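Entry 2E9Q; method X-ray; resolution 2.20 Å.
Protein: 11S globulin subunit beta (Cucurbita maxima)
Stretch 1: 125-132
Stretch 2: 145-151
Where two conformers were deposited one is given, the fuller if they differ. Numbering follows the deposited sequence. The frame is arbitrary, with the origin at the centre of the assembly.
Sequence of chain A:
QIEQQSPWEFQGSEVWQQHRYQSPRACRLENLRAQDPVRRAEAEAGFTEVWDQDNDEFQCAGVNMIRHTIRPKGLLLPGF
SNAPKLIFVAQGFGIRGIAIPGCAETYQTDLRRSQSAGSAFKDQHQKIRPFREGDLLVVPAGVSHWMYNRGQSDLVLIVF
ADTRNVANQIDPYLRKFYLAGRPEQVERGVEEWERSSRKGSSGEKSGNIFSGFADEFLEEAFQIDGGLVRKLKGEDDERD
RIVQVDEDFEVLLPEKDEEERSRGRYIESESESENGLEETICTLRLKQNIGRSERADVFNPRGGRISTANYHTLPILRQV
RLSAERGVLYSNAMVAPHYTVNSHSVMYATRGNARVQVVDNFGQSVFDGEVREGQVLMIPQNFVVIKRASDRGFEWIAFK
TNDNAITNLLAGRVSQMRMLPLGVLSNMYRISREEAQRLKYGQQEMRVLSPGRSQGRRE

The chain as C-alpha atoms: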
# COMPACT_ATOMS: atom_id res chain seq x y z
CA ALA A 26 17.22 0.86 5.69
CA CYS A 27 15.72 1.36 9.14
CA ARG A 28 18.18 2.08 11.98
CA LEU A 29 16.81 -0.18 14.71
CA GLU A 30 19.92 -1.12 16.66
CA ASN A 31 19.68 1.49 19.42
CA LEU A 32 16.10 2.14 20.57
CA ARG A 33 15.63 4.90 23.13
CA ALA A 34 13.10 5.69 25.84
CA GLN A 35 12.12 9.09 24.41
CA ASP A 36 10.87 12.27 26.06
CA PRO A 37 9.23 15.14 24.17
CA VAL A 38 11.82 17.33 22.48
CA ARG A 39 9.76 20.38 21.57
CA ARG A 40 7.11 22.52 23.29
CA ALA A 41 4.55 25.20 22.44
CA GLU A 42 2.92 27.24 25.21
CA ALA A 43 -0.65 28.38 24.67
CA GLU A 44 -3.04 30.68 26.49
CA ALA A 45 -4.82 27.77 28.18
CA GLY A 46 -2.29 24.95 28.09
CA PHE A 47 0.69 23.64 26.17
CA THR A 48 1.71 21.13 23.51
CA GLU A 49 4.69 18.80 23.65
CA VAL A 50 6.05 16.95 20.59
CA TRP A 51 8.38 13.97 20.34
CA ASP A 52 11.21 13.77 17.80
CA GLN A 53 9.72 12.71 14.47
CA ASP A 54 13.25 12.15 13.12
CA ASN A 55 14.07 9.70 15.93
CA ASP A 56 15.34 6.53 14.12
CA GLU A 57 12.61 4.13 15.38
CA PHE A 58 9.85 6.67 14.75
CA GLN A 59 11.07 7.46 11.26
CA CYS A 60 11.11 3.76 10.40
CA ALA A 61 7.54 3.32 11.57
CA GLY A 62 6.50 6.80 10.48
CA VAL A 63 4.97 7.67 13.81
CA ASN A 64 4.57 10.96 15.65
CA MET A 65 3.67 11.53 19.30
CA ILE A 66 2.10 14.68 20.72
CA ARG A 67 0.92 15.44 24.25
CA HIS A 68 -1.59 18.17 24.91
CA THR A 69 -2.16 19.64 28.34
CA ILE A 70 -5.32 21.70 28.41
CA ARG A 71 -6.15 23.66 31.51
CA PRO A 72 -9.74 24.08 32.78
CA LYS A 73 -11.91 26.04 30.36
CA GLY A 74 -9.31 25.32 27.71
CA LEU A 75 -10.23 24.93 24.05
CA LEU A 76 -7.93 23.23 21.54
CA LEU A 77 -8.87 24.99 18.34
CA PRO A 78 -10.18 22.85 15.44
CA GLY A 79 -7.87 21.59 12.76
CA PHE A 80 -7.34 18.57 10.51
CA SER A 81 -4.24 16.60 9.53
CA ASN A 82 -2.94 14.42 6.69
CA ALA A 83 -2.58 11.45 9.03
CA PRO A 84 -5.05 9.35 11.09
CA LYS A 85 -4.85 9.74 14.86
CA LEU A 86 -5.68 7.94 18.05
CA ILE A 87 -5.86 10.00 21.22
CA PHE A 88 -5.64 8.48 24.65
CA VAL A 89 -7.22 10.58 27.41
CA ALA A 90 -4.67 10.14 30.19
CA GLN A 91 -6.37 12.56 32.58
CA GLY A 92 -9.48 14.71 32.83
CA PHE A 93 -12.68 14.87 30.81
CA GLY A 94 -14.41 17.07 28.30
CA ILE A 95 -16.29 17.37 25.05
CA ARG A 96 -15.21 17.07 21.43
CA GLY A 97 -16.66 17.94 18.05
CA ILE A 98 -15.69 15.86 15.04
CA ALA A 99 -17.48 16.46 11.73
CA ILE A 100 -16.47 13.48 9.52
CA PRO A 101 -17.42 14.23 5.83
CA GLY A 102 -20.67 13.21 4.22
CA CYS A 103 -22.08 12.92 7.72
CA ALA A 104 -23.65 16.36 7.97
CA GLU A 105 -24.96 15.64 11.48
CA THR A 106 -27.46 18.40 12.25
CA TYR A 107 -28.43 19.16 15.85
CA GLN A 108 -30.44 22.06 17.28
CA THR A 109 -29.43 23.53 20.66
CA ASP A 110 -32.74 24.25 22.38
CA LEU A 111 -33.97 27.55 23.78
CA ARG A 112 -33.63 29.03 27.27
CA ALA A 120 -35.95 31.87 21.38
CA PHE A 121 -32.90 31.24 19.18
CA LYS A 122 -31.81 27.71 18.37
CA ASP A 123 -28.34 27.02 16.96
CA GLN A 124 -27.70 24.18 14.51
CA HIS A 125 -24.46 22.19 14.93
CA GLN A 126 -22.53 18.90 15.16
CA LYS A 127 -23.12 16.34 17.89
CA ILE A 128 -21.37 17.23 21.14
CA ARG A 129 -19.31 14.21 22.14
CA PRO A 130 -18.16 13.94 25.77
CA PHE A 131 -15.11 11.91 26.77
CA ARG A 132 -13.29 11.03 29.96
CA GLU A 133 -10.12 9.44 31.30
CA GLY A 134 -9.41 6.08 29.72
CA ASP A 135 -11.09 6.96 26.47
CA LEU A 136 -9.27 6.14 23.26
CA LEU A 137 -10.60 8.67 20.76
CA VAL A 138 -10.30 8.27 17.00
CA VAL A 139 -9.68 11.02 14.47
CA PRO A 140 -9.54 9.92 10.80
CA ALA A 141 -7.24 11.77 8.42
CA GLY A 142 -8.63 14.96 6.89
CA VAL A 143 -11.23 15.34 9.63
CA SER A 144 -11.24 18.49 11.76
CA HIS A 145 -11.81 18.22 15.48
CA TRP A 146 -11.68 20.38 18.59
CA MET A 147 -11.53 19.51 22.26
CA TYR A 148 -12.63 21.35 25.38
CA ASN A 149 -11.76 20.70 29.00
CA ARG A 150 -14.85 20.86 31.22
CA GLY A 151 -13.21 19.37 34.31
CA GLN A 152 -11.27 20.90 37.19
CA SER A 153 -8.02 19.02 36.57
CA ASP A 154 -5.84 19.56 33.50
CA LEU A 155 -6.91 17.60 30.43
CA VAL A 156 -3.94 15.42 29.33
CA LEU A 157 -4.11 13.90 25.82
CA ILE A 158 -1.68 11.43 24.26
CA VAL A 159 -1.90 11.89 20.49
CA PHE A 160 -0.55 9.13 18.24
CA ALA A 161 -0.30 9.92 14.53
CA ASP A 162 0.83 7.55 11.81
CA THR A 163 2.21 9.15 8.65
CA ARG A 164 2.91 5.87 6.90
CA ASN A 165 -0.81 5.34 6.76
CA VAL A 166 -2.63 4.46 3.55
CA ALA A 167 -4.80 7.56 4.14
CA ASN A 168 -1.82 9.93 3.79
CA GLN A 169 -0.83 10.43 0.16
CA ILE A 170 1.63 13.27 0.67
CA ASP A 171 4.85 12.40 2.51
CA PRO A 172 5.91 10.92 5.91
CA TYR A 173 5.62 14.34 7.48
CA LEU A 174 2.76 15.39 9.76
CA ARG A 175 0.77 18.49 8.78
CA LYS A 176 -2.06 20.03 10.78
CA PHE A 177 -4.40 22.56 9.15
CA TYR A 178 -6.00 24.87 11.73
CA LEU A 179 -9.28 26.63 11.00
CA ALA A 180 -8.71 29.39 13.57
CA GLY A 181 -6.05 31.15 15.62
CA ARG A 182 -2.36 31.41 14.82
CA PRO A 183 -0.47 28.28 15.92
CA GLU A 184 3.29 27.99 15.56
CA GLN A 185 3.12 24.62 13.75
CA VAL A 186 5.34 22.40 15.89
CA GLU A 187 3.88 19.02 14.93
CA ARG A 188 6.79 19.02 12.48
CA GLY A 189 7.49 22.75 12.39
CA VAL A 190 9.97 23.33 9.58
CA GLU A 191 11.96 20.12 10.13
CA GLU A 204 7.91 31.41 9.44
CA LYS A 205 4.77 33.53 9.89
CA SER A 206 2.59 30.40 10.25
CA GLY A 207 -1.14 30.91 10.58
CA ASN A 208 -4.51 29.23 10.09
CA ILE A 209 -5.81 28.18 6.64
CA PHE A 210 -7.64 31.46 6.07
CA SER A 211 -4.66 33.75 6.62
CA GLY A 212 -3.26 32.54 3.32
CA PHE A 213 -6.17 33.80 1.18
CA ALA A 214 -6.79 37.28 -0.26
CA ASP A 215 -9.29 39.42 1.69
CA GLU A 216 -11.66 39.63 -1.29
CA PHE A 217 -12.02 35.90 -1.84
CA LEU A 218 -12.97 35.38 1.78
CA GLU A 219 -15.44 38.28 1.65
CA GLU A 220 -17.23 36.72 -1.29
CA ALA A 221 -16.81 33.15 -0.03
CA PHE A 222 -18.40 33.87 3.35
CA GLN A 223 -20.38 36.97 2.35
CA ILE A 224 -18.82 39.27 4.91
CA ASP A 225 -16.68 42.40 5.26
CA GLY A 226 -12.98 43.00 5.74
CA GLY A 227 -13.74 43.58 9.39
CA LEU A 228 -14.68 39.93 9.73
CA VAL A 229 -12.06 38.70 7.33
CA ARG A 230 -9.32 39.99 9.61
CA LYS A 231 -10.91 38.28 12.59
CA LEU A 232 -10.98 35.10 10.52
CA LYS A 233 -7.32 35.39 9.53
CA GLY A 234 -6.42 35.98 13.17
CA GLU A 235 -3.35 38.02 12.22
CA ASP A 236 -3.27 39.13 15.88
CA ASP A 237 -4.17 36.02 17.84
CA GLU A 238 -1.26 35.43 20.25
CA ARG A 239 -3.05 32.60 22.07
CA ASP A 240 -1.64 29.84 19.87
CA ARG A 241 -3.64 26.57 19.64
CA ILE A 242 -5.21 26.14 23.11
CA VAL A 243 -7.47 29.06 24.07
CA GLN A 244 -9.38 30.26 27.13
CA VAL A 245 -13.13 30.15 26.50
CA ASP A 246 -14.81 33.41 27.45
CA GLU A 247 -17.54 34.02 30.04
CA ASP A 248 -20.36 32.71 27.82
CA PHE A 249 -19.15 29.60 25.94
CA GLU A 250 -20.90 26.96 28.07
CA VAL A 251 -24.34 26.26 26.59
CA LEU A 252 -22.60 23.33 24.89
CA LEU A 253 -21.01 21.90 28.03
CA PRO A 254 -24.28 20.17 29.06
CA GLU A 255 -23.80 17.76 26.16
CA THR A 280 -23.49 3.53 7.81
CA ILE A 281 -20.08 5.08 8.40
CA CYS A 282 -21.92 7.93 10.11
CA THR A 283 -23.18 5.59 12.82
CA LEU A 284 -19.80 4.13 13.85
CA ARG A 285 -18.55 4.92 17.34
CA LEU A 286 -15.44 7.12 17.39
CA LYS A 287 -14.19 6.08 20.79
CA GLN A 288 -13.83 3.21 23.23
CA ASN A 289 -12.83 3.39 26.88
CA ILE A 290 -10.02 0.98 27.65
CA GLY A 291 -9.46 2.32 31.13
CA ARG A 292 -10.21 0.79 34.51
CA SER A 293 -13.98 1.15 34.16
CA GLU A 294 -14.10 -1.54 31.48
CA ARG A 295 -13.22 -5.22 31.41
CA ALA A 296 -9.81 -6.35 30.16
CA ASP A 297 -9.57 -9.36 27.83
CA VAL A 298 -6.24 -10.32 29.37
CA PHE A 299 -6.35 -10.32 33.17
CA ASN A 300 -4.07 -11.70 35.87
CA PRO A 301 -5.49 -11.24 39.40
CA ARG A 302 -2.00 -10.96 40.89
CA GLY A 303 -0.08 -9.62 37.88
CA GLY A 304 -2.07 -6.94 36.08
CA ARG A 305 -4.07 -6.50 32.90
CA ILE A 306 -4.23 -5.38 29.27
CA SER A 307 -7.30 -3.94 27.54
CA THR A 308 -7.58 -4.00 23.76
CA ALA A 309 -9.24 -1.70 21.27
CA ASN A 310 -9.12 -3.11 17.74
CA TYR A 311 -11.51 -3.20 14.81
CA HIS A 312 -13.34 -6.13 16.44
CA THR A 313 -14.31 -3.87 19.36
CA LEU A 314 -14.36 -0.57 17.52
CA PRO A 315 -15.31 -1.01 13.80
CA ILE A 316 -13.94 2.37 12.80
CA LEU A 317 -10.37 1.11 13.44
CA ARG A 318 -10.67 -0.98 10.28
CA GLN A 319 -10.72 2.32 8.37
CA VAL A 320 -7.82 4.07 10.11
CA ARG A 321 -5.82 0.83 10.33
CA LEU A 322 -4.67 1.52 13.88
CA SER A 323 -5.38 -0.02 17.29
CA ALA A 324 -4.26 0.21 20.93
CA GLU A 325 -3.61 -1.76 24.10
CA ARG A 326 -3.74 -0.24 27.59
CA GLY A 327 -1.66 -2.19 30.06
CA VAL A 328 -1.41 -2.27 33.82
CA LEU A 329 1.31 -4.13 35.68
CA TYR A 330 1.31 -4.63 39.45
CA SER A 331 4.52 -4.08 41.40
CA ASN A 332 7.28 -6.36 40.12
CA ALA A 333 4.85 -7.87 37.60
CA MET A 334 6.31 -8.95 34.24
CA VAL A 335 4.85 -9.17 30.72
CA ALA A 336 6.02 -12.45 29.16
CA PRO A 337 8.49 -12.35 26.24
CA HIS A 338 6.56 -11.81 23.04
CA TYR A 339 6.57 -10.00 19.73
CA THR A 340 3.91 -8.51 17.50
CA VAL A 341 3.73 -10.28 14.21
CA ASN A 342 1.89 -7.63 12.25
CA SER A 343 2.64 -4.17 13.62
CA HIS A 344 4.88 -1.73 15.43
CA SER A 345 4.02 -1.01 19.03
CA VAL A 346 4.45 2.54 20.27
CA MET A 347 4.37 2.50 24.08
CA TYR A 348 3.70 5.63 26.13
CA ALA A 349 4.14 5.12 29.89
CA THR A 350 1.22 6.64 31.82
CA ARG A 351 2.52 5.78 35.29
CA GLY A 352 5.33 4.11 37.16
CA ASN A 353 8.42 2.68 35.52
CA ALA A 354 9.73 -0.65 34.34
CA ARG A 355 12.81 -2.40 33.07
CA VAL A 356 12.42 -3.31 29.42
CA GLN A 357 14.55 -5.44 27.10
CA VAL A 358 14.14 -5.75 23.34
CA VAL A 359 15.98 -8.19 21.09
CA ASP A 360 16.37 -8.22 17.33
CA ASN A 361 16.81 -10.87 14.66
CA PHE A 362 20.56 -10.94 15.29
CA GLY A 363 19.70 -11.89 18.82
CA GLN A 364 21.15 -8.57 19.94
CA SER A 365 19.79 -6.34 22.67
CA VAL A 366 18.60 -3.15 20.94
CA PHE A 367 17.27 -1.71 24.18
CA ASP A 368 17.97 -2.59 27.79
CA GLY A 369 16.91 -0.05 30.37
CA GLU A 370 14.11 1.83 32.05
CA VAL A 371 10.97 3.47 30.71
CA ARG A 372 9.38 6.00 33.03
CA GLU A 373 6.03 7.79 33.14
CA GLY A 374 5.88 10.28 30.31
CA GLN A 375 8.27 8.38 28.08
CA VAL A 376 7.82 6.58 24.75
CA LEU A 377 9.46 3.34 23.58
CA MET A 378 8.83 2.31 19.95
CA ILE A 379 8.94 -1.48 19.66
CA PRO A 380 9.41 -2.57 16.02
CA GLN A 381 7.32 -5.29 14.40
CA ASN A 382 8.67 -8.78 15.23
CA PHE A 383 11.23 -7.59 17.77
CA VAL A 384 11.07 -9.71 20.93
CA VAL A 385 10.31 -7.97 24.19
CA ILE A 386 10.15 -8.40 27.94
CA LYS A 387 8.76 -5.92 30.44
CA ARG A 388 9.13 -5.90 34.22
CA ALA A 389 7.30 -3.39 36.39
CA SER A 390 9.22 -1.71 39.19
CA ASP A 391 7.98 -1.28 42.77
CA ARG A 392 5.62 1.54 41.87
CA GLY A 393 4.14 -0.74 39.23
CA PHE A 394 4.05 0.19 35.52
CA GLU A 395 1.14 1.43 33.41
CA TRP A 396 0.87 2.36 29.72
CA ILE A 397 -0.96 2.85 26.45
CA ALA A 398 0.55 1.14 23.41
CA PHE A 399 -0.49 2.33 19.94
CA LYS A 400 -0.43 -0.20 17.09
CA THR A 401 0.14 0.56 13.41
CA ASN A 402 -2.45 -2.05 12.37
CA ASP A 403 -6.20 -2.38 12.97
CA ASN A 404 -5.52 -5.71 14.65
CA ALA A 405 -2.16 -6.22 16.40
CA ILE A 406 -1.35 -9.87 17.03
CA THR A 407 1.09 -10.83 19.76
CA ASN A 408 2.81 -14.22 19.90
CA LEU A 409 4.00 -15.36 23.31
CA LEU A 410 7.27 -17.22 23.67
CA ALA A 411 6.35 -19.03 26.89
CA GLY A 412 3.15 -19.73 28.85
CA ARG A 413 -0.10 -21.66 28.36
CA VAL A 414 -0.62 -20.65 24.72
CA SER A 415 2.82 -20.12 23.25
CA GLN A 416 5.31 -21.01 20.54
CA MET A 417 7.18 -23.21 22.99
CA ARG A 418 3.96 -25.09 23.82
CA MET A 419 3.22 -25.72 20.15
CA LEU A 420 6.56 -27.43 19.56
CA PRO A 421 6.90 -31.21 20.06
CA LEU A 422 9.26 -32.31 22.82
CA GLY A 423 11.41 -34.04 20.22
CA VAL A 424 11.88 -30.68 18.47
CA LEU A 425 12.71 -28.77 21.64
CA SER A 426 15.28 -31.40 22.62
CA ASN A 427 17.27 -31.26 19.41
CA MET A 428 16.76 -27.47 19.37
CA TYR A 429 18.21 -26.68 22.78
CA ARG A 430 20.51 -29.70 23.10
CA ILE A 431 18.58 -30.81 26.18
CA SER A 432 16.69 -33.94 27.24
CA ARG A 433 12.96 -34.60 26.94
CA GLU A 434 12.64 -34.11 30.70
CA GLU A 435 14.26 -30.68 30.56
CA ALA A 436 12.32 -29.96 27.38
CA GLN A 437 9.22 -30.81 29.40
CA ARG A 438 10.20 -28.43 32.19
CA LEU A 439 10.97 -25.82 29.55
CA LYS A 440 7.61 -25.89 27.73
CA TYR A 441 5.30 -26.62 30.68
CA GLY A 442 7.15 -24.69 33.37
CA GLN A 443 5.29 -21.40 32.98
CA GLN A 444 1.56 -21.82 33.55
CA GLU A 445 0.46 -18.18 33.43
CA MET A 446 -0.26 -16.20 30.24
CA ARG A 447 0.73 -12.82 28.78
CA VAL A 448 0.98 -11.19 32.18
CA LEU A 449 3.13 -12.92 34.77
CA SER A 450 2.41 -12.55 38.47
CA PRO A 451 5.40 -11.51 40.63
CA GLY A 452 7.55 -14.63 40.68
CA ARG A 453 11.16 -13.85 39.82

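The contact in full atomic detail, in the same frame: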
# COMPACT_ATOMS: atom_id res chain seq x y z
N HIS A 125 -25.86 22.61 14.92
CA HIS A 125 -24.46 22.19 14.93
C HIS A 125 -24.26 20.68 15.10
O HIS A 125 -25.20 19.92 15.33
CB HIS A 125 -23.74 22.88 16.08
CG HIS A 125 -24.27 22.48 17.41
ND1 HIS A 125 -24.19 21.19 17.89
CD2 HIS A 125 -24.96 23.18 18.34
CE1 HIS A 125 -24.81 21.11 19.05
NE2 HIS A 125 -25.29 22.30 19.35
N GLN A 126 -23.00 20.28 15.03
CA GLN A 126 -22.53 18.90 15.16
C GLN A 126 -22.85 18.32 16.53
O GLN A 126 -23.07 19.06 17.48
CB GLN A 126 -21.01 18.85 14.98
CG GLN A 126 -20.28 19.72 16.01
CD GLN A 126 -18.80 19.96 15.70
OE1 GLN A 126 -18.21 20.92 16.20
NE2 GLN A 126 -18.21 19.09 14.90
N LYS A 127 -22.87 17.00 16.63
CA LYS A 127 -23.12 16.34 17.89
C LYS A 127 -22.01 16.73 18.86
O LYS A 127 -20.86 16.89 18.45
CB LYS A 127 -23.11 14.82 17.70
CG LYS A 127 -23.11 14.02 19.00
CD LYS A 127 -22.85 12.54 18.73
CE LYS A 127 -23.99 11.87 17.98
NZ LYS A 127 -23.69 10.44 17.65
N ILE A 128 -22.35 16.89 20.13
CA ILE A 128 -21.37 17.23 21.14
C ILE A 128 -21.02 15.93 21.82
O ILE A 128 -21.84 15.35 22.53
CB ILE A 128 -21.93 18.23 22.17
CG1 ILE A 128 -22.23 19.57 21.49
CG2 ILE A 128 -20.94 18.41 23.32
CD1 ILE A 128 -21.00 20.28 20.95
N ARG A 129 -19.79 15.48 21.61
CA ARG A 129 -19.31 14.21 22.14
C ARG A 129 -18.45 14.38 23.38
O ARG A 129 -17.38 14.98 23.33
CB ARG A 129 -18.54 13.47 21.06
CG ARG A 129 -19.16 13.67 19.69
CD ARG A 129 -18.63 12.69 18.67
NE ARG A 129 -19.09 13.05 17.34
CZ ARG A 129 -19.21 12.20 16.33
NH1 ARG A 129 -18.92 10.92 16.52
NH2 ARG A 129 -19.63 12.62 15.15
N PRO A 130 -18.91 13.84 24.52
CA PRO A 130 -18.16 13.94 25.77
C PRO A 130 -17.15 12.79 25.82
O PRO A 130 -17.31 11.79 25.12
CB PRO A 130 -19.25 13.79 26.82
CG PRO A 130 -20.18 12.80 26.17
CD PRO A 130 -20.27 13.31 24.75
N PHE A 131 -16.12 12.95 26.63
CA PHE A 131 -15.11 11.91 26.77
C PHE A 131 -14.49 12.07 28.14
O PHE A 131 -14.53 13.15 28.73
CB PHE A 131 -14.04 12.03 25.67
CG PHE A 131 -13.31 13.33 25.67
CD1 PHE A 131 -12.28 13.56 26.58
CD2 PHE A 131 -13.65 14.34 24.77
CE1 PHE A 131 -11.62 14.79 26.59
CE2 PHE A 131 -13.00 15.56 24.78
CZ PHE A 131 -11.98 15.79 25.69
N ARG A 132 -13.90 11.00 28.64
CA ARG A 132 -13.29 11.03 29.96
C ARG A 132 -12.06 10.14 29.99
O ARG A 132 -11.78 9.40 29.05
CB ARG A 132 -14.31 10.54 30.98
CG ARG A 132 -14.79 9.14 30.67
CD ARG A 132 -15.77 8.64 31.71
NE ARG A 132 -15.74 7.18 31.78
CZ ARG A 132 -15.95 6.37 30.75
NH1 ARG A 132 -16.23 6.87 29.55
NH2 ARG A 132 -15.87 5.06 30.92
N HIS A 145 -11.27 18.50 14.17
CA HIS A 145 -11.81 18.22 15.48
C HIS A 145 -11.31 19.27 16.45
O HIS A 145 -10.31 19.93 16.19
CB HIS A 145 -11.37 16.84 15.95
CG HIS A 145 -9.90 16.71 16.19
ND1 HIS A 145 -9.38 16.34 17.42
CD2 HIS A 145 -8.84 16.90 15.38
CE1 HIS A 145 -8.06 16.31 17.34
NE2 HIS A 145 -7.71 16.65 16.11
N TRP A 146 -12.04 19.42 17.55
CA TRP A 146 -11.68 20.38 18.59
C TRP A 146 -12.03 19.74 19.92
O TRP A 146 -12.95 18.92 20.01
CB TRP A 146 -12.45 21.69 18.41
CG TRP A 146 -13.94 21.53 18.35
CD1 TRP A 146 -14.72 21.45 17.23
CD2 TRP A 146 -14.85 21.43 19.47
NE1 TRP A 146 -16.04 21.30 17.57
CE2 TRP A 146 -16.15 21.29 18.94
CE3 TRP A 146 -14.68 21.45 20.86
CZ2 TRP A 146 -17.29 21.17 19.75
CZ3 TRP A 146 -15.83 21.32 21.68
CH2 TRP A 146 -17.11 21.19 21.11
N MET A 147 -11.27 20.08 20.95
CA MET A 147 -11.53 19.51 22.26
C MET A 147 -11.55 20.59 23.32
O MET A 147 -10.80 21.57 23.25
CB MET A 147 -10.49 18.45 22.59
CG MET A 147 -10.58 17.23 21.69
SD MET A 147 -9.32 16.00 21.99
CE MET A 147 -8.10 16.49 20.78
N TYR A 148 -12.45 20.41 24.29
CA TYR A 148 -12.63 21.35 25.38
C TYR A 148 -12.55 20.63 26.71
O TYR A 148 -13.07 19.53 26.86
CB TYR A 148 -14.00 22.03 25.24
CG TYR A 148 -14.40 22.84 26.44
CD1 TYR A 148 -13.93 24.14 26.63
CD2 TYR A 148 -15.24 22.30 27.42
CE1 TYR A 148 -14.28 24.88 27.76
CE2 TYR A 148 -15.60 23.03 28.55
CZ TYR A 148 -15.11 24.32 28.71
OH TYR A 148 -15.47 25.04 29.82
N ASN A 149 -11.90 21.26 27.67
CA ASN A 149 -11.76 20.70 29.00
C ASN A 149 -12.90 21.28 29.84
O ASN A 149 -13.03 22.50 29.96
CB ASN A 149 -10.41 21.09 29.59
CG ASN A 149 -10.17 20.50 30.96
OD1 ASN A 149 -10.87 19.58 31.38
ND2 ASN A 149 -9.16 21.01 31.67
N ARG A 150 -13.73 20.41 30.40
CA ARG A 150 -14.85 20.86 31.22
C ARG A 150 -14.67 20.38 32.66
O ARG A 150 -15.58 20.49 33.48
CB ARG A 150 -16.19 20.35 30.65
CG ARG A 150 -16.55 18.90 30.95
CD ARG A 150 -17.91 18.57 30.31
NE ARG A 150 -18.61 17.42 30.89
CZ ARG A 150 -18.28 16.15 30.69
NH1 ARG A 150 -17.25 15.83 29.90
NH2 ARG A 150 -18.98 15.18 31.26
N GLY A 151 -13.49 19.85 32.96
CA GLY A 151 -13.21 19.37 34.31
C GLY A 151 -12.42 20.38 35.11
O GLY A 151 -12.15 21.49 34.64

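Every close contact between the two stretches involves a side chain on at least one side. Their nearest CA pairs remain well separated, at 10.7 Å between the CA atoms of Gln126 and His145 and 9.3 Å between those of Pro130 and Tyr148, and the touching parts run 53° apart. No backbone-to-backbone hydrogen bond spans this gap, and the contact buries a modest 305 Å², both sides summed.

A single hydrogen bond joins the stretches. Trp146 NE1 donates to Gln126 OE1 at 2.6 Å, with an angle of 165° at the hydrogen, so the bond is both short and nearly straight. The acceptor lies at the edge of the indole, near its plane, where the N-H points. Both side chains reach to make it: the CA-to-CB bond of Gln126 points toward the other stretch, and its chi2 in t extends the chain, whereas that of Trp146 points sideways and the p rotamer at chi1 brings the ring nearer. The bond gives the indole nitrogen a polar partner although both residues are buried.

Apolar packing continues from this point. Ile128 CD1 lies 4.0 Å from Trp146 CH2, again at the edge of the ring and near its plane. The benzo end of the indole therefore meets a methyl group while the pyrrole nitrogen meets an amide oxygen, and one flat side chain serves both a polar and an apolar neighbour. Further along, Phe131 has the largest covered area in the contact. Phe131 CE2 is 4.3 Å from Met147 CG. Phe131 CZ is 4.1 Å from the backbone oxygen Tyr148 O; both approaches are oblique to the ring. Tyr148 thus contributes here through its main chain, its own side chain leading away.

Met147 also forms a sulfur-aromatic interaction with Phe131. Its SD lies 5.2 Å from the centroid of the Phe131 ring, 37° off the ring normal, so the sulfur approaches the ring obliquely, displaced to the side of its centre.

Arg150 closes the contact at its more exposed end. Its CA-to-CB bond points toward the other stretch, and the guanidinium reaches the backbone there: Arg150 NH1 lies 4.0 Å from Phe131 O, which is at the edge of the group and near its plane. This distance is too long for a hydrogen bond, and the approach is at most a loose polar one. The same nitrogen, Arg150 NH1, is 4.2 Å from Pro130 CB, a van der Waals contact with the proline ring.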